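Local coordinates for protein L-lysine 6-oxidase (PDB 3WEU) that uses a cysteine tryptophylquinone cofactor to oxidise the side-chain amine of L-lysine, releasing ammonium and the hydrogen peroxide that makes it antibacterial, at residues D39-T44 and Q190-V195; T184-S189 and I194-Y199; L73-D76 and N82-W85; Q61-F66 and G224-V229. All coordinates share one frame; numbering follows the deposited sequence.

Contact 1: residues D39-T44 and Q190-V195; sequences DLKPTT and QGRLIV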
loop_
_atom_site.group_PDB
_atom_site.type_symbol
_atom_site.label_atom_id
_atom_site.label_comp_id
_atom_site.label_asym_id
_atom_site.label_seq_id
_atom_site.Cartn_x
_atom_site.Cartn_y
_atom_site.Cartn_z
ATOM N N ASP A 39 31.406 0.526 -40.729
ATOM C CA ASP A 39 30.749 1.503 -41.570
ATOM C C ASP A 39 29.229 1.593 -41.322
ATOM O O ASP A 39 28.570 2.366 -42.015
ATOM C CB ASP A 39 30.940 1.161 -43.046
ATOM C CG ASP A 39 32.410 1.305 -43.516
ATOM O OD1 ASP A 39 33.142 2.033 -42.866
ATOM O OD2 ASP A 39 32.759 0.709 -44.551
ATOM N N LEU A 40 28.716 0.771 -40.392
ATOM C CA LEU A 40 27.305 0.702 -40.042
ATOM C C LEU A 40 26.423 0.197 -41.222
ATOM O O LEU A 40 25.248 0.557 -41.323
ATOM C CB LEU A 40 26.802 2.050 -39.571
ATOM C CG LEU A 40 27.010 2.467 -38.138
ATOM C CD1 LEU A 40 28.074 1.754 -37.323
ATOM C CD2 LEU A 40 26.896 3.965 -37.896
ATOM N N LYS A 41 26.974 -0.688 -42.046
ATOM C CA LYS A 41 26.220 -1.448 -43.000
ATOM C C LYS A 41 25.859 -2.823 -42.422
ATOM O O LYS A 41 26.655 -3.414 -41.712
ATOM C CB LYS A 41 27.007 -1.618 -44.249
ATOM C CG LYS A 41 27.345 -0.190 -44.708
ATOM C CD LYS A 41 28.118 -0.197 -45.973
ATOM C CE LYS A 41 28.311 1.276 -46.378
ATOM N NZ LYS A 41 28.428 1.132 -47.822
ATOM N N PRO A 42 24.644 -3.270 -42.700
ATOM C CA PRO A 42 24.170 -4.533 -42.157
ATOM C C PRO A 42 25.026 -5.665 -42.686
ATOM O O PRO A 42 25.428 -5.629 -43.866
ATOM C CB PRO A 42 22.750 -4.644 -42.682
ATOM C CG PRO A 42 22.566 -3.542 -43.670
ATOM C CD PRO A 42 23.646 -2.576 -43.524
ATOM N N THR A 43 25.357 -6.627 -41.844
ATOM C CA THR A 43 26.147 -7.754 -42.267
ATOM C C THR A 43 25.293 -9.038 -42.204
ATOM O O THR A 43 24.664 -9.379 -43.167
ATOM C CB THR A 43 27.421 -7.856 -41.441
ATOM O OG1 THR A 43 27.137 -7.799 -40.047
ATOM C CG2 THR A 43 28.409 -6.658 -41.817
ATOM N N THR A 44 25.374 -9.712 -41.098
ATOM C CA THR A 44 24.703 -10.974 -40.814
ATOM C C THR A 44 23.554 -10.667 -39.905
ATOM O O THR A 44 23.545 -9.625 -39.250
ATOM C CB THR A 44 25.592 -11.962 -40.030
ATOM O OG1 THR A 44 25.798 -11.517 -38.661
ATOM C CG2 THR A 44 26.879 -12.154 -40.622
ATOM N N GLN A 190 28.141 6.366 -45.693
ATOM C CA GLN A 190 27.687 7.048 -46.904
ATOM C C GLN A 190 26.607 8.078 -46.656
ATOM O O GLN A 190 25.986 8.592 -47.616
ATOM C CB GLN A 190 27.188 6.029 -47.926
ATOM C CG GLN A 190 28.307 5.132 -48.459
ATOM C CD GLN A 190 27.829 4.034 -49.372
ATOM O OE1 GLN A 190 27.216 3.048 -48.958
ATOM N NE2 GLN A 190 28.123 4.190 -50.663
ATOM N N GLY A 191 26.383 8.421 -45.413
ATOM C CA GLY A 191 25.452 9.508 -45.111
ATOM C C GLY A 191 24.017 9.089 -44.848
ATOM O O GLY A 191 23.164 9.984 -44.606
ATOM N N ARG A 192 23.728 7.775 -44.824
ATOM C CA ARG A 192 22.378 7.329 -44.528
ATOM C C ARG A 192 22.099 7.567 -43.083
ATOM O O ARG A 192 23.001 7.471 -42.218
ATOM C CB ARG A 192 22.171 5.798 -44.820
ATOM C CG ARG A 192 22.406 5.380 -46.264
ATOM C CD ARG A 192 22.321 3.846 -46.423
ATOM N NE ARG A 192 22.631 3.469 -47.768
ATOM C CZ ARG A 192 23.857 3.176 -48.171
ATOM N NH1 ARG A 192 24.845 3.076 -47.297
ATOM N NH2 ARG A 192 24.037 2.863 -49.438
ATOM N N LEU A 193 20.826 7.828 -42.779
ATOM C CA LEU A 193 20.412 8.025 -41.393
ATOM C C LEU A 193 20.149 6.721 -40.647
ATOM O O LEU A 193 19.557 5.793 -41.216
ATOM C CB LEU A 193 19.141 8.854 -41.395
ATOM C CG LEU A 193 18.422 9.003 -40.057
ATOM C CD1 LEU A 193 19.223 9.798 -39.082
ATOM C CD2 LEU A 193 17.025 9.686 -40.199
ATOM N N ILE A 194 20.558 6.657 -39.409
ATOM C CA ILE A 194 20.172 5.591 -38.479
ATOM C C ILE A 194 19.591 6.230 -37.287
ATOM O O ILE A 194 20.235 7.061 -36.639
ATOM C CB ILE A 194 21.407 4.718 -38.056
ATOM C CG1 ILE A 194 21.895 3.956 -39.252
ATOM C CG2 ILE A 194 21.056 3.745 -36.916
ATOM C CD1 ILE A 194 23.322 3.415 -39.152
ATOM N N VAL A 195 18.346 5.903 -36.967
ATOM C CA VAL A 195 17.777 6.391 -35.741
ATOM C C VAL A 195 17.672 5.308 -34.703
ATOM O O VAL A 195 17.171 4.236 -34.985
ATOM C CB VAL A 195 16.357 6.924 -35.966
ATOM C CG1 VAL A 195 15.784 7.482 -34.651
ATOM C CG2 VAL A 195 16.342 7.948 -37.094
#
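The connecting loop of the beta hairpin formed by strands 181-187 and 193-196 meets the loop leading into strand 42-43 through Lys41 with Gln190 and Leu40 with Ile194. The polar half centres on one amide oxygen. Lys41, extended beyond CG, crosses the Gln190 side chain at about a right angle and brings NZ to 2.5 Å from Gln190 OE1, unusually short for a hydrogen bond, so the exact position of NZ is doubtful. Arg192 NH1 donates to the same Gln190 OE1 at 2.9 Å, and the two donors lie on opposite faces of the amide plane. The guanidinium is itself tied outside the pair of segments, by salt bridges to Asp188 and Glu72, and Gln190 NE2 binds Asp76; the amide is thus held at both its polar atoms.

The apolar half is a single methyl group docking on a leucine. Ile194 CD1 lies 3.8 Å from both Leu40 CB and Leu40 CD2. Leu40 has positive phi (65°), the backbone bend from which its side chain points at the strand. Gly191, also with positive phi (93°), has the left-handed conformation common for glycine in the connecting loop of a beta hairpin.

Contact 2: residues T184-S189 and I194-Y199; sequences TLRTDS and IVLGGY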
loop_
_atom_site.group_PDB
_atom_site.type_symbol
_atom_site.label_atom_id
_atom_site.label_comp_id
_atom_site.label_asym_id
_atom_site.label_seq_id
_atom_site.Cartn_x
_atom_site.Cartn_y
_atom_site.Cartn_z
ATOM N N THR A 184 19.427 8.393 -30.128
ATOM C CA THR A 184 20.686 8.740 -30.796
ATOM C C THR A 184 20.480 8.779 -32.304
ATOM O O THR A 184 19.866 7.868 -32.870
ATOM C CB THR A 184 21.764 7.678 -30.468
ATOM O OG1 THR A 184 21.827 7.385 -29.064
ATOM C CG2 THR A 184 23.126 8.094 -30.981
ATOM N N LEU A 185 20.984 9.798 -32.997
ATOM C CA LEU A 185 20.984 9.842 -34.453
ATOM C C LEU A 185 22.406 9.560 -34.917
ATOM O O LEU A 185 23.389 9.995 -34.278
ATOM C CB LEU A 185 20.625 11.214 -35.036
ATOM C CG LEU A 185 19.293 11.785 -34.632
ATOM C CD1 LEU A 185 18.989 13.005 -35.480
ATOM C CD2 LEU A 185 18.186 10.719 -34.774
ATOM N N ARG A 186 22.517 8.725 -35.939
ATOM C CA ARG A 186 23.795 8.491 -36.573
ATOM C C ARG A 186 23.657 8.599 -38.082
ATOM O O ARG A 186 22.541 8.558 -38.618
ATOM C CB ARG A 186 24.302 7.111 -36.237
ATOM C CG ARG A 186 24.872 6.984 -34.874
ATOM C CD ARG A 186 25.210 5.525 -34.584
ATOM N NE ARG A 186 26.014 5.355 -33.358
ATOM C CZ ARG A 186 27.347 5.235 -33.298
ATOM N NH1 ARG A 186 28.119 5.365 -34.350
ATOM N NH2 ARG A 186 27.926 5.059 -32.135
ATOM N N THR A 187 24.790 8.626 -38.761
ATOM C CA THR A 187 24.869 8.336 -40.155
ATOM C C THR A 187 25.872 7.233 -40.329
ATOM O O THR A 187 26.758 7.062 -39.495
ATOM C CB THR A 187 25.312 9.485 -41.053
ATOM O OG1 THR A 187 26.578 9.977 -40.589
ATOM C CG2 THR A 187 24.192 10.604 -41.108
ATOM N N ASP A 188 25.730 6.518 -41.429
ATOM C CA ASP A 188 26.622 5.410 -41.788
ATOM C C ASP A 188 27.721 6.046 -42.641
ATOM O O ASP A 188 27.828 7.309 -42.706
ATOM C CB ASP A 188 25.907 4.233 -42.474
ATOM C CG ASP A 188 25.487 4.494 -43.895
ATOM O OD1 ASP A 188 25.644 5.628 -44.421
ATOM O OD2 ASP A 188 24.932 3.549 -44.517
ATOM N N SER A 189 28.583 5.214 -43.200
ATOM C CA SER A 189 29.730 5.705 -43.937
ATOM C C SER A 189 29.379 6.461 -45.218
ATOM O O SER A 189 30.237 7.114 -45.796
ATOM C CB SER A 189 30.746 4.584 -44.201
ATOM O OG SER A 189 30.235 3.709 -45.130
ATOM N N ILE A 194 20.558 6.657 -39.409
ATOM C CA ILE A 194 20.172 5.591 -38.479
ATOM C C ILE A 194 19.591 6.230 -37.287
ATOM O O ILE A 194 20.235 7.061 -36.639
ATOM C CB ILE A 194 21.407 4.718 -38.056
ATOM C CG1 ILE A 194 21.895 3.956 -39.252
ATOM C CG2 ILE A 194 21.056 3.745 -36.916
ATOM C CD1 ILE A 194 23.322 3.415 -39.152
ATOM N N VAL A 195 18.346 5.903 -36.967
ATOM C CA VAL A 195 17.777 6.391 -35.741
ATOM C C VAL A 195 17.672 5.308 -34.703
ATOM O O VAL A 195 17.171 4.236 -34.985
ATOM C CB VAL A 195 16.357 6.924 -35.966
ATOM C CG1 VAL A 195 15.784 7.482 -34.651
ATOM C CG2 VAL A 195 16.342 7.948 -37.094
ATOM N N LEU A 196 18.211 5.572 -33.531
ATOM C CA LEU A 196 18.126 4.722 -32.404
ATOM C C LEU A 196 17.291 5.471 -31.391
ATOM O O LEU A 196 17.417 6.720 -31.246
ATOM C CB LEU A 196 19.521 4.438 -31.873
ATOM C CG LEU A 196 20.429 3.630 -32.796
ATOM C CD1 LEU A 196 21.887 3.942 -32.628
ATOM C CD2 LEU A 196 20.292 2.174 -32.461
ATOM N N GLY A 197 16.429 4.740 -30.700
ATOM C CA GLY A 197 15.481 5.296 -29.748
ATOM C C GLY A 197 15.974 5.188 -28.330
ATOM O O GLY A 197 17.155 5.096 -28.073
ATOM N N GLY A 198 15.028 5.159 -27.414
ATOM C CA GLY A 198 15.287 5.115 -25.981
ATOM C C GLY A 198 16.017 3.912 -25.437
ATOM O O GLY A 198 16.305 2.886 -26.134
ATOM N N TYR A 199 16.269 4.049 -24.149
ATOM C CA TYR A 199 17.050 3.153 -23.395
ATOM C C TYR A 199 16.250 2.275 -22.437
ATOM O O TYR A 199 16.851 1.427 -21.765
ATOM C CB TYR A 199 18.090 3.943 -22.629
ATOM C CG TYR A 199 19.080 4.634 -23.499
ATOM C CD1 TYR A 199 18.881 5.977 -23.897
ATOM C CD2 TYR A 199 20.156 3.930 -24.048
ATOM C CE1 TYR A 199 19.803 6.608 -24.733
ATOM C CE2 TYR A 199 21.061 4.543 -24.906
ATOM C CZ TYR A 199 20.890 5.872 -25.246
ATOM O OH TYR A 199 21.806 6.476 -26.047
#
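Thr184 and Leu196, with Arg186 and Ile194, form the two hydrogen-bonded pairs of an antiparallel beta hairpin; Leu185 and Val195 are the non-hydrogen-bonded pair between them. The strand directions differ by 160°, and the axes approach to 4.9 Å. Within each hydrogen-bonded pair both backbone N-H groups and both carbonyl oxygens are used. Thr184 N donates to Leu196 O at 2.8 Å, and Leu196 N returns a bond to Thr184 O at 2.9 Å. Arg186 N to Ile194 O and Ile194 N to Arg186 O both measure 2.9 Å. All four N-H...O angles lie between 166° and 170°, so all four bonds are close to straight.

The side-chain polar atoms look outward for partners. Thr184 OG1 is bound by Glu152 and Arg58, while Tyr199 OH, 3.2 Å from Thr184 OG1, is hydrogen-bonded to Glu152 and Thr19, so one carboxylate bridges the threonine and the tyrosine. The extended Arg186 chain passes its CD 4.2 Å from Leu196 CD1 on its way to a salt bridge with Asp20. Asp188 divides its carboxylate: OD2 pairs with Arg192, and OD1 accepts from Gln190 N in the turn.

On the other face Leu185 and Val195 lie side by side, Leu185 CD2 and Val195 CG1 4.0 Å apart. The sheet continues into strand 150-154 on one side and strand 58-66 on the other, through backbone hydrogen bonds of Leu185 with Val151 and of Val195 with Gln61; strand 22-24 packs against Arg186, Ile194 and Leu196.

Contact 3: residues L73-D76 and N82-W85; sequences LTLD and NIEW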
loop_
_atom_site.group_PDB
_atom_site.type_symbol
_atom_site.label_atom_id
_atom_site.label_comp_id
_atom_site.label_asym_id
_atom_site.label_seq_id
_atom_site.Cartn_x
_atom_site.Cartn_y
_atom_site.Cartn_z
ATOM N N LEU A 73 20.136 7.876 -53.388
ATOM C CA LEU A 73 21.117 8.960 -53.202
ATOM C C LEU A 73 21.897 8.791 -51.929
ATOM O O LEU A 73 21.332 8.651 -50.837
ATOM C CB LEU A 73 20.404 10.294 -53.188
ATOM C CG LEU A 73 19.571 10.599 -54.448
ATOM C CD1 LEU A 73 18.686 11.800 -54.256
ATOM C CD2 LEU A 73 20.474 10.842 -55.661
ATOM N N THR A 74 23.227 8.823 -52.064
ATOM C CA THR A 74 24.095 8.916 -50.915
ATOM C C THR A 74 25.120 10.055 -51.130
ATOM O O THR A 74 25.162 10.678 -52.174
ATOM C CB THR A 74 24.861 7.626 -50.672
ATOM O OG1 THR A 74 25.906 7.521 -51.613
ATOM C CG2 THR A 74 23.910 6.389 -50.749
ATOM N N LEU A 75 25.956 10.253 -50.136
ATOM C CA LEU A 75 27.051 11.252 -50.198
ATOM C C LEU A 75 28.002 10.920 -51.286
ATOM O O LEU A 75 28.715 11.815 -51.722
ATOM C CB LEU A 75 27.784 11.319 -48.881
ATOM C CG LEU A 75 27.004 11.862 -47.700
ATOM C CD1 LEU A 75 27.835 11.726 -46.422
ATOM C CD2 LEU A 75 26.540 13.291 -47.909
ATOM N N ASP A 76 27.980 9.664 -51.780
ATOM C CA ASP A 76 28.801 9.257 -52.951
ATOM C C ASP A 76 28.175 9.491 -54.298
ATOM O O ASP A 76 28.823 9.290 -55.302
ATOM C CB ASP A 76 29.140 7.769 -52.864
ATOM C CG ASP A 76 30.054 7.480 -51.735
ATOM O OD1 ASP A 76 30.780 8.418 -51.408
ATOM O OD2 ASP A 76 30.081 6.383 -51.144
ATOM N N ASN A 82 25.490 17.302 -49.978
ATOM C CA ASN A 82 25.209 16.934 -48.580
ATOM C C ASN A 82 23.845 16.327 -48.491
ATOM O O ASN A 82 23.052 16.538 -49.367
ATOM C CB ASN A 82 25.226 18.137 -47.649
ATOM C CG ASN A 82 25.517 17.730 -46.196
ATOM O OD1 ASN A 82 25.875 16.585 -45.864
ATOM N ND2 ASN A 82 25.354 18.680 -45.329
ATOM N N ILE A 83 23.601 15.639 -47.383
ATOM C CA ILE A 83 22.314 15.051 -47.076
ATOM C C ILE A 83 22.197 15.261 -45.578
ATOM O O ILE A 83 22.975 14.736 -44.842
ATOM C CB ILE A 83 22.263 13.543 -47.433
ATOM C CG1 ILE A 83 22.432 13.353 -48.951
ATOM C CG2 ILE A 83 20.961 12.964 -46.902
ATOM C CD1 ILE A 83 22.529 11.869 -49.432
ATOM N N GLU A 84 21.188 16.015 -45.166
ATOM C CA GLU A 84 21.027 16.369 -43.779
ATOM C C GLU A 84 19.684 15.866 -43.340
ATOM O O GLU A 84 18.668 16.177 -43.945
ATOM C CB GLU A 84 21.078 17.855 -43.564
ATOM C CG GLU A 84 21.175 18.168 -42.089
ATOM C CD GLU A 84 21.495 19.643 -41.834
ATOM O OE1 GLU A 84 21.117 20.505 -42.660
ATOM O OE2 GLU A 84 22.140 19.894 -40.812
ATOM N N TRP A 85 19.709 15.109 -42.268
ATOM C CA TRP A 85 18.508 14.518 -41.758
ATOM C C TRP A 85 18.206 15.240 -40.478
ATOM O O TRP A 85 19.095 15.416 -39.670
ATOM C CB TRP A 85 18.812 13.033 -41.436
ATOM C CG TRP A 85 19.311 12.194 -42.555
ATOM C CD1 TRP A 85 20.608 11.924 -42.889
ATOM C CD2 TRP A 85 18.508 11.447 -43.435
ATOM N NE1 TRP A 85 20.659 11.060 -43.951
ATOM C CE2 TRP A 85 19.373 10.725 -44.292
ATOM C CE3 TRP A 85 17.123 11.275 -43.556
ATOM C CZ2 TRP A 85 18.903 9.891 -45.293
ATOM C CZ3 TRP A 85 16.671 10.440 -44.518
ATOM C CH2 TRP A 85 17.551 9.746 -45.386
#
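Ile83 reaches from strand 80-91 to the loop 73-76, where Thr74 and Leu75 receive it. Starting from the strand, its CB lies 4.3 Å from Leu75 CD2, which reaches in beside the backbone. The two branches then part. CG2, anti to the backbone N, turns along its own strand and rests on one face of the Trp85 indole, 3.3 Å above the ring plane and offset toward the rim; these two residues are two positions apart and so share a side of the strand. CG1, beside the backbone N at chi1 -64°, goes the other way and passes 4.2 Å from Leu75 CD2. At the tip CD1 touches main chain and not side chain: it stands 3.6 Å from Thr74 C and 3.7 Å from Leu73 O.

The backbone under that tip is shaped by an ST turn, in which Thr74 OG1 accepts from Asp76 N at 3.0 Å (N-H...O angle 146°). The turn lies in the connection between strand 72-73, paired with strand 58-66, and strand 80-91, which lies between strands 137-145 and 223-232. This is consistent with a connection between two packed parts of the sheet of the N-terminal region.

Leu75 closes on the strand from a second direction. Its CD2 lies 3.8 Å from Ile83 N and 3.9 Å from Asn82 OD1, a methyl group set beside a weak hydrogen bond in which Ile83 N donates to that same Asn82 OD1. The Leu75 and Asn82 side chains run alongside each other and point the same way, while Trp85 NE1 is engaged by Gly191 O.

Contact 4: residues Q61-F66 and G224-V229; sequences QVFKVF and GSVTCV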
loop_
_atom_site.group_PDB
_atom_site.type_symbol
_atom_site.label_atom_id
_atom_site.label_comp_id
_atom_site.label_asym_id
_atom_site.label_seq_id
_atom_site.Cartn_x
_atom_site.Cartn_y
_atom_site.Cartn_z
ATOM N N GLN A 61 16.829 2.076 -36.884
ATOM C CA GLN A 61 16.302 2.111 -38.248
ATOM C C GLN A 61 17.194 2.868 -39.187
ATOM O O GLN A 61 17.454 4.050 -38.959
ATOM C CB GLN A 61 14.933 2.747 -38.272
ATOM C CG GLN A 61 14.325 2.900 -39.631
ATOM C CD GLN A 61 13.730 1.594 -40.109
ATOM O OE1 GLN A 61 12.770 1.098 -39.540
ATOM N NE2 GLN A 61 14.286 1.051 -41.150
ATOM N N VAL A 62 17.572 2.218 -40.288
ATOM C CA VAL A 62 18.221 2.895 -41.432
ATOM C C VAL A 62 17.162 3.500 -42.302
ATOM O O VAL A 62 16.156 2.848 -42.622
ATOM C CB VAL A 62 19.056 1.911 -42.262
ATOM C CG1 VAL A 62 19.651 2.547 -43.507
ATOM C CG2 VAL A 62 20.140 1.299 -41.396
ATOM N N PHE A 63 17.354 4.758 -42.684
ATOM C CA PHE A 63 16.540 5.382 -43.691
ATOM C C PHE A 63 17.413 5.715 -44.891
ATOM O O PHE A 63 18.601 6.079 -44.730
ATOM C CB PHE A 63 15.931 6.702 -43.214
ATOM C CG PHE A 63 14.894 6.597 -42.132
ATOM C CD1 PHE A 63 15.260 6.526 -40.841
ATOM C CD2 PHE A 63 13.528 6.732 -42.435
ATOM C CE1 PHE A 63 14.313 6.478 -39.829
ATOM C CE2 PHE A 63 12.560 6.722 -41.420
ATOM C CZ PHE A 63 12.945 6.601 -40.107
ATOM N N LYS A 64 16.822 5.603 -46.064
ATOM C CA LYS A 64 17.479 5.823 -47.377
ATOM C C LYS A 64 16.618 6.829 -48.134
ATOM O O LYS A 64 15.395 6.932 -47.899
ATOM C CB LYS A 64 17.562 4.568 -48.130
ATOM C CG LYS A 64 18.457 3.544 -47.432
ATOM C CD LYS A 64 18.626 2.286 -48.292
ATOM C CE LYS A 64 19.291 1.187 -47.476
ATOM N NZ LYS A 64 19.466 -0.056 -48.299
ATOM N N VAL A 65 17.271 7.630 -48.968
ATOM C CA VAL A 65 16.563 8.635 -49.766
ATOM C C VAL A 65 16.855 8.302 -51.212
ATOM O O VAL A 65 17.965 7.838 -51.568
ATOM C CB VAL A 65 16.939 10.075 -49.351
ATOM C CG1 VAL A 65 18.446 10.244 -49.413
ATOM C CG2 VAL A 65 16.233 11.128 -50.208
ATOM N N PHE A 66 15.830 8.493 -52.051
ATOM C CA PHE A 66 15.887 8.076 -53.439
ATOM C C PHE A 66 15.489 9.200 -54.359
ATOM O O PHE A 66 14.594 9.966 -54.019
ATOM C CB PHE A 66 14.900 6.921 -53.656
ATOM C CG PHE A 66 15.261 5.700 -52.887
ATOM C CD1 PHE A 66 14.930 5.594 -51.563
ATOM C CD2 PHE A 66 16.017 4.699 -53.463
ATOM C CE1 PHE A 66 15.278 4.451 -50.841
ATOM C CE2 PHE A 66 16.378 3.564 -52.727
ATOM C CZ PHE A 66 16.040 3.491 -51.401
ATOM N N GLY A 224 8.112 10.614 -34.069
ATOM C CA GLY A 224 8.154 11.913 -34.717
ATOM C C GLY A 224 8.654 11.966 -36.114
ATOM O O GLY A 224 8.779 10.966 -36.798
ATOM N N SER A 225 8.916 13.197 -36.578
ATOM C CA SER A 225 9.114 13.451 -37.948
ATOM C C SER A 225 10.541 13.246 -38.363
ATOM O O SER A 225 11.493 13.486 -37.570
ATOM C CB SER A 225 8.760 14.923 -38.258
ATOM O OG SER A 225 9.513 15.804 -37.426
ATOM N N VAL A 226 10.679 12.869 -39.628
ATOM C CA VAL A 226 11.966 12.711 -40.271
ATOM C C VAL A 226 11.937 13.660 -41.444
ATOM O O VAL A 226 11.061 13.551 -42.265
ATOM C CB VAL A 226 12.269 11.280 -40.756
ATOM C CG1 VAL A 226 13.597 11.180 -41.519
ATOM C CG2 VAL A 226 12.327 10.364 -39.546
ATOM N N THR A 227 12.961 14.523 -41.535
ATOM C CA THR A 227 13.128 15.397 -42.712
ATOM C C THR A 227 14.496 15.196 -43.321
ATOM O O THR A 227 15.466 15.138 -42.616
ATOM C CB THR A 227 12.936 16.904 -42.326
ATOM O OG1 THR A 227 11.677 17.039 -41.698
ATOM C CG2 THR A 227 12.933 17.814 -43.601
ATOM N N CYS A 228 14.529 15.043 -44.621
ATOM C CA CYS A 228 15.730 14.839 -45.366
ATOM C C CYS A 228 15.879 15.950 -46.361
ATOM O O CYS A 228 15.041 16.085 -47.253
ATOM C CB CYS A 228 15.677 13.565 -46.183
ATOM S SG CYS A 228 17.180 13.127 -47.031
ATOM N N VAL A 229 16.989 16.670 -46.262
ATOM C CA VAL A 229 17.347 17.723 -47.273
ATOM C C VAL A 229 18.600 17.260 -47.987
ATOM O O VAL A 229 19.651 17.045 -47.367
ATOM C CB VAL A 229 17.626 19.085 -46.600
ATOM C CG1 VAL A 229 18.030 20.152 -47.637
ATOM C CG2 VAL A 229 16.433 19.570 -45.782
#
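Strands 61-66 and 224-229 face each other without any hydrogen bond between them, their nearest CA pairs being Phe63 with Val226 at 9.3 Å and Val65 with Cys228 at 7.7 Å. Such spacing, too wide for neighbours in a sheet, is that of two layers packed face to face, as in a beta sandwich or across a curled sheet, and is consistent with the immunoglobulin-like E-set relationship of this N-terminal region. Alternate residues supply the filling, all of them buried.

The layers are farther apart at Phe63, and there the ring spans the gap. With CG beside the backbone N (chi1 -68°) it points its far end at Val226, whose CG2 lies 3.9 Å from Phe63 CZ and 4.1 Å from Phe63 CE2; the approach to the ring is oblique. Where the strands come closer, the residues that meet are the smaller Val65 and Cys228. Strands 4-13 and 80-91 supply further walls, with Val5 and Trp85 each touching both Phe63 and Cys228.

Cys228 holds SG anti to its backbone N (chi1 -174°), and the sulfur sits squarely on the branch point of the opposite valine: Cys228 SG is 3.8 Å from Val65 CB and 3.9 Å from both Val65 CG1 and Val65 CG2.

Overall arrangement
All four contacts lie in the N-terminal region, and each has at least one segment in the same mixed beta-sheet, but at different depths. Contacts 2 and 4 are buried, contacts 1 and 3 only partly. Contacts 1 and 2 share strand 193-196, which also pairs with strand 58-66 of contact 4, Leu193 O bonding to Phe63 N. Contact 3 joins contact 4 through Glu84 N to Val229 O, and Leu193 of contact 1 packs on Trp85 of contact 3. Chemistry follows the kind of neighbour more than depth: backbone bonds between paired strands in contact 2, apolar side chains between layers in contact 4, methyls on a loop in contact 3, and charged groups at the partly exposed hairpin loop in contact 1.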